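Tryptophane-5-halogenase (Microbispora sp. ATCC PTA-5024, PDB 5UAO) probably uses FAD to chlorinate tryptophan at C5 of its indole during biosynthesis of the lanthipeptide NAI-107. Local coordinates at residues R222-Y225 with D226-D230; F234-L237 with L238-K241. All coordinates share one frame; numbering follows the deposited sequence.

How the contacts relate
Contact 1 comes first along the chain. It closes the turn that leads from edge strand 222-223 of the large mixed sheet, through Tyr225 and Asp226, into strand 227-230, which lies between strands 31-35 and 341-343. Contact 2 follows without overlap: a short loop runs on from strand 227-230, and residues 234-236 lead into helix 237-242, whose first residues complete contact 2. The two contacts are in series, neither enclosing nor crossing the other, with centres about 14 Å apart. They meet at Asp230, the last residue of contact 1. Asp230 OD2 probably accepts a hydrogen bond from Leu239 N, 2.9 Å away, which ties the strand end to the first turn of the helix.

Contact 1 (R222-Y225 with D226-D230); sequences RLHY and DFYVD
Tyr228 reaches back across the turn to Tyr225 and meets its backbone with the phenol end. Tyr225 N donates to Tyr228 OH at 3.0 Å, in a nearly straight bond (167° at the hydrogen). Water 1 joins the same group: it lies 2.8 Å from Tyr228 OH, in the plane of that ring, and donates to Tyr225 O at 3.0 Å. CG of Tyr228 lies beside its own backbone N (chi1 -56°), which sends the ring back along the chain toward Tyr225. The two tyrosine side chains cross at about a right angle. Their ring planes are 74° apart. Tyr228 CE2 comes to the edge of the Tyr225 ring, 3.6 Å from Tyr225 CD2, while Tyr225 CB sits over one face of the Tyr228 ring, offset toward its rim. A phenylalanine in place of Tyr228 lacks the hydroxyl and would probably leave Tyr225 N without its acceptor and the water without one of its partners. The carboxylate of Asp226 is held from outside: OD2 takes Arg30 N, and OD1 a salt bridge from Arg377. His224 ND1 bonds to Gly213 O. Strand 222-223 edges the mixed sheet; 227-230 is an inner strand beside 31-35, which leads into a probable Rossmann-type FAD-binding motif. The contact is thus polar as well as apolar: one phenol oxygen satisfies a backbone amide and, with the water, holds the chain as it turns between these strands.

Contact 2 (F234-L237 with L238-K241); sequences FRSL and LLEK
Ser236 O accepts from Lys241 N at 3.1 Å, and takes a weaker bond from Glu240 N, so the helix opens with a wide pi-type turn. The serine side chain adds to this grip. With its hydroxyl anti to the backbone N (chi1 -179°), Ser236 OG accepts from Glu240 N at 3.2 Å and also bonds to Ser347 O. Leu239 CB and Glu240 CB each lie 3.4 Å from Ser236 OG. The Lys241 chain bends at chi2 and chi4 and folds back over the turn. Lys241 NZ donates to Arg235 O at 2.8 Å, tilted 25° from the carbonyl plane. Water 2 donates to Phe234 O and Glu240 OE1, and its bond from Lys241 NZ is weak. Glu240 OE1 also hydrogen-bonds to His333 and forms a salt bridge with Arg329. Leu237 CB touches Leu238 CD1 at 4.2 Å. Leu238 packs on Tyr228 and Val341, whereas Leu237 reaches Val201, Val204 and the FAD. Ser236 stands at the N-cap position, but its side chain makes no capping bond; Asp230 OD2 takes Leu239 N instead, with a weak bond from Leu238 N. This is a strand-loop-helix connection beside the cofactor, and its first helical residue, Leu237, lines the FAD pocket of the flavin-dependent halogenase fold.

Contact 1 (R222-Y225 with D226-D230)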
loop_
_atom_site.group_PDB
_atom_site.type_symbol
_atom_site.label_atom_id
_atom_site.label_comp_id
_atom_site.label_asym_id
_atom_site.label_seq_id
_atom_site.Cartn_x
_atom_site.Cartn_y
_atom_site.Cartn_z
ATOM N N ARG A 222 -40.181 -17.394 9.994
ATOM C CA ARG A 222 -39.309 -16.370 10.507
ATOM C C ARG A 222 -37.957 -16.975 10.820
ATOM O O ARG A 222 -37.837 -17.914 11.604
ATOM C CB ARG A 222 -39.948 -15.713 11.720
ATOM C CG ARG A 222 -41.247 -15.033 11.273
ATOM C CD ARG A 222 -41.916 -14.207 12.357
ATOM N NE ARG A 222 -42.652 -15.044 13.306
ATOM C CZ ARG A 222 -42.188 -15.490 14.480
ATOM N NH1 ARG A 222 -40.957 -15.196 14.910
ATOM N NH2 ARG A 222 -42.977 -16.242 15.239
ATOM N N LEU A 223 -36.953 -16.504 10.116
ATOM C CA LEU A 223 -35.585 -16.961 10.335
ATOM C C LEU A 223 -34.811 -15.871 11.123
ATOM O O LEU A 223 -34.959 -14.644 10.873
ATOM C CB LEU A 223 -34.943 -17.230 8.991
ATOM C CG LEU A 223 -35.731 -18.071 7.990
ATOM C CD1 LEU A 223 -35.007 -18.011 6.659
ATOM C CD2 LEU A 223 -35.830 -19.513 8.536
ATOM N N HIS A 224 -33.999 -16.303 12.069
ATOM C CA HIS A 224 -33.240 -15.379 12.883
ATOM C C HIS A 224 -31.858 -15.906 13.026
ATOM O O HIS A 224 -31.700 -17.080 13.408
ATOM C CB HIS A 224 -33.801 -15.245 14.321
ATOM C CG HIS A 224 -32.922 -14.407 15.219
ATOM N ND1 HIS A 224 -33.054 -13.034 15.329
ATOM C CD2 HIS A 224 -31.859 -14.743 15.996
ATOM C CE1 HIS A 224 -32.141 -12.569 16.165
ATOM N NE2 HIS A 224 -31.399 -13.583 16.575
ATOM N N TYR A 225 -30.863 -15.031 12.883
ATOM C CA TYR A 225 -29.435 -15.399 13.079
ATOM C C TYR A 225 -28.743 -14.255 13.788
ATOM O O TYR A 225 -29.192 -13.085 13.745
ATOM C CB TYR A 225 -28.684 -15.737 11.742
ATOM C CG TYR A 225 -29.391 -16.806 10.926
ATOM C CD1 TYR A 225 -29.339 -18.144 11.292
ATOM C CD2 TYR A 225 -30.211 -16.460 9.871
ATOM C CE1 TYR A 225 -30.072 -19.106 10.619
ATOM C CE2 TYR A 225 -30.929 -17.407 9.179
ATOM C CZ TYR A 225 -30.823 -18.736 9.561
ATOM O OH TYR A 225 -31.551 -19.602 8.851
ATOM N N ASP A 226 -27.621 -14.534 14.405
ATOM C CA ASP A 226 -26.872 -13.469 15.078
ATOM C C ASP A 226 -26.173 -12.541 14.075
ATOM O O ASP A 226 -26.041 -11.371 14.315
ATOM C CB ASP A 226 -25.859 -14.035 16.080
ATOM C CG ASP A 226 -26.529 -14.822 17.244
ATOM O OD1 ASP A 226 -27.595 -14.389 17.764
ATOM O OD2 ASP A 226 -25.950 -15.857 17.639
ATOM N N PHE A 227 -25.783 -13.086 12.932
ATOM C CA PHE A 227 -25.147 -12.315 11.878
ATOM C C PHE A 227 -25.654 -12.829 10.537
ATOM O O PHE A 227 -25.841 -14.021 10.370
ATOM C CB PHE A 227 -23.610 -12.456 11.930
ATOM C CG PHE A 227 -22.879 -11.403 11.134
ATOM C CD1 PHE A 227 -22.557 -10.154 11.711
ATOM C CD2 PHE A 227 -22.540 -11.630 9.823
ATOM C CE1 PHE A 227 -21.882 -9.176 10.993
ATOM C CE2 PHE A 227 -21.842 -10.669 9.084
ATOM C CZ PHE A 227 -21.539 -9.419 9.667
ATOM N N TYR A 228 -25.801 -11.931 9.568
ATOM C CA TYR A 228 -26.246 -12.307 8.224
ATOM C C TYR A 228 -25.184 -11.973 7.161
ATOM O O TYR A 228 -24.662 -10.836 7.131
ATOM C CB TYR A 228 -27.526 -11.512 7.870
ATOM C CG TYR A 228 -28.636 -11.699 8.884
ATOM C CD1 TYR A 228 -28.633 -10.985 10.072
ATOM C CD2 TYR A 228 -29.636 -12.618 8.667
ATOM C CE1 TYR A 228 -29.596 -11.207 11.009
ATOM C CE2 TYR A 228 -30.616 -12.855 9.629
ATOM C CZ TYR A 228 -30.614 -12.160 10.763
ATOM O OH TYR A 228 -31.638 -12.398 11.727
ATOM N N VAL A 229 -24.983 -12.878 6.222
ATOM C CA VAL A 229 -24.151 -12.562 5.047
ATOM C C VAL A 229 -25.114 -12.409 3.837
ATOM O O VAL A 229 -25.947 -13.294 3.566
ATOM C CB VAL A 229 -23.066 -13.629 4.787
ATOM C CG1 VAL A 229 -22.074 -13.145 3.755
ATOM C CG2 VAL A 229 -22.261 -14.001 6.032
ATOM N N ASP A 230 -25.070 -11.249 3.165
ATOM C CA ASP A 230 -25.873 -11.053 1.998
ATOM C C ASP A 230 -25.163 -11.566 0.739
ATOM O O ASP A 230 -24.219 -10.938 0.222
ATOM C CB ASP A 230 -26.258 -9.590 1.836
ATOM C CG ASP A 230 -27.239 -9.396 0.709
ATOM O OD1 ASP A 230 -27.422 -10.308 -0.128
ATOM O OD2 ASP A 230 -27.834 -8.285 0.621
HETATM O O HOH W 1 -31.144 -10.778 13.943
#

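Contact 2 (F234-L237 with L238-K241)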
loop_
_atom_site.group_PDB
_atom_site.type_symbol
_atom_site.label_atom_id
_atom_site.label_comp_id
_atom_site.label_asym_id
_atom_site.label_seq_id
_atom_site.Cartn_x
_atom_site.Cartn_y
_atom_site.Cartn_z
ATOM N N PHE A 234 -27.283 -9.687 -7.501
ATOM C CA PHE A 234 -27.501 -8.246 -7.840
ATOM C C PHE A 234 -28.640 -7.576 -7.079
ATOM O O PHE A 234 -28.483 -6.438 -6.731
ATOM C CB PHE A 234 -27.711 -8.084 -9.354
ATOM C CG PHE A 234 -26.471 -8.332 -10.166
ATOM C CD1 PHE A 234 -25.399 -7.481 -10.057
ATOM C CD2 PHE A 234 -26.419 -9.331 -11.108
ATOM C CE1 PHE A 234 -24.260 -7.644 -10.825
ATOM C CE2 PHE A 234 -25.300 -9.498 -11.913
ATOM C CZ PHE A 234 -24.208 -8.668 -11.759
ATOM N N ARG A 235 -29.729 -8.296 -6.779
ATOM C CA ARG A 235 -30.845 -7.823 -5.992
ATOM C C ARG A 235 -30.475 -7.215 -4.637
ATOM O O ARG A 235 -31.211 -6.383 -4.117
ATOM C CB ARG A 235 -31.756 -8.983 -5.636
ATOM C CG ARG A 235 -32.822 -9.309 -6.641
ATOM C CD ARG A 235 -33.324 -10.757 -6.403
ATOM N NE ARG A 235 -32.799 -11.547 -7.483
ATOM C CZ ARG A 235 -33.506 -12.207 -8.386
ATOM N NH1 ARG A 235 -34.839 -12.254 -8.322
ATOM N NH2 ARG A 235 -32.845 -12.842 -9.364
ATOM N N SER A 236 -29.413 -7.750 -4.039
ATOM C CA SER A 236 -28.802 -7.207 -2.838
ATOM C C SER A 236 -29.875 -6.875 -1.791
ATOM O O SER A 236 -30.067 -5.717 -1.405
ATOM C CB SER A 236 -27.939 -5.991 -3.218
ATOM O OG SER A 236 -27.261 -5.380 -2.065
ATOM N N LEU A 237 -30.583 -7.921 -1.357
ATOM C CA LEU A 237 -31.818 -7.783 -0.557
ATOM C C LEU A 237 -31.564 -7.173 0.819
ATOM O O LEU A 237 -32.330 -6.307 1.273
ATOM C CB LEU A 237 -32.455 -9.146 -0.375
ATOM C CG LEU A 237 -33.945 -9.172 -0.188
ATOM C CD1 LEU A 237 -34.521 -8.891 -1.568
ATOM C CD2 LEU A 237 -34.366 -10.537 0.338
ATOM N N LEU A 238 -30.503 -7.643 1.500
ATOM C CA LEU A 238 -30.189 -7.102 2.796
ATOM C C LEU A 238 -29.454 -5.799 2.738
ATOM O O LEU A 238 -29.900 -4.805 3.368
ATOM C CB LEU A 238 -29.467 -8.095 3.695
ATOM C CG LEU A 238 -30.171 -9.406 4.056
ATOM C CD1 LEU A 238 -30.182 -10.377 2.905
ATOM C CD2 LEU A 238 -29.424 -9.995 5.248
ATOM N N LEU A 239 -28.358 -5.767 1.969
ATOM C CA LEU A 239 -27.468 -4.600 1.972
ATOM C C LEU A 239 -28.129 -3.336 1.363
ATOM O O LEU A 239 -28.244 -2.218 2.009
ATOM C CB LEU A 239 -26.224 -4.899 1.169
ATOM C CG LEU A 239 -25.156 -3.808 1.246
ATOM C CD1 LEU A 239 -24.432 -3.948 2.559
ATOM C CD2 LEU A 239 -24.194 -3.935 0.044
ATOM N N GLU A 240 -28.534 -3.484 0.117
ATOM C CA GLU A 240 -29.119 -2.348 -0.623
ATOM C C GLU A 240 -30.565 -2.163 -0.225
ATOM O O GLU A 240 -30.965 -1.043 0.071
ATOM C CB GLU A 240 -29.048 -2.535 -2.102
ATOM C CG GLU A 240 -29.370 -1.313 -2.932
ATOM C CD GLU A 240 -29.494 -1.615 -4.423
ATOM O OE1 GLU A 240 -28.532 -2.134 -5.084
ATOM O OE2 GLU A 240 -30.595 -1.367 -4.976
ATOM N N LYS A 241 -31.364 -3.198 -0.259
ATOM C CA LYS A 241 -32.804 -2.965 -0.173
ATOM C C LYS A 241 -33.212 -2.720 1.287
ATOM O O LYS A 241 -33.842 -1.733 1.565
ATOM C CB LYS A 241 -33.635 -4.077 -0.761
ATOM C CG LYS A 241 -33.370 -4.412 -2.226
ATOM C CD LYS A 241 -33.612 -3.239 -3.157
ATOM C CE LYS A 241 -33.948 -3.735 -4.571
ATOM N NZ LYS A 241 -32.790 -4.395 -5.239
HETATM O O HOH W 2 -29.992 -3.947 -6.430
#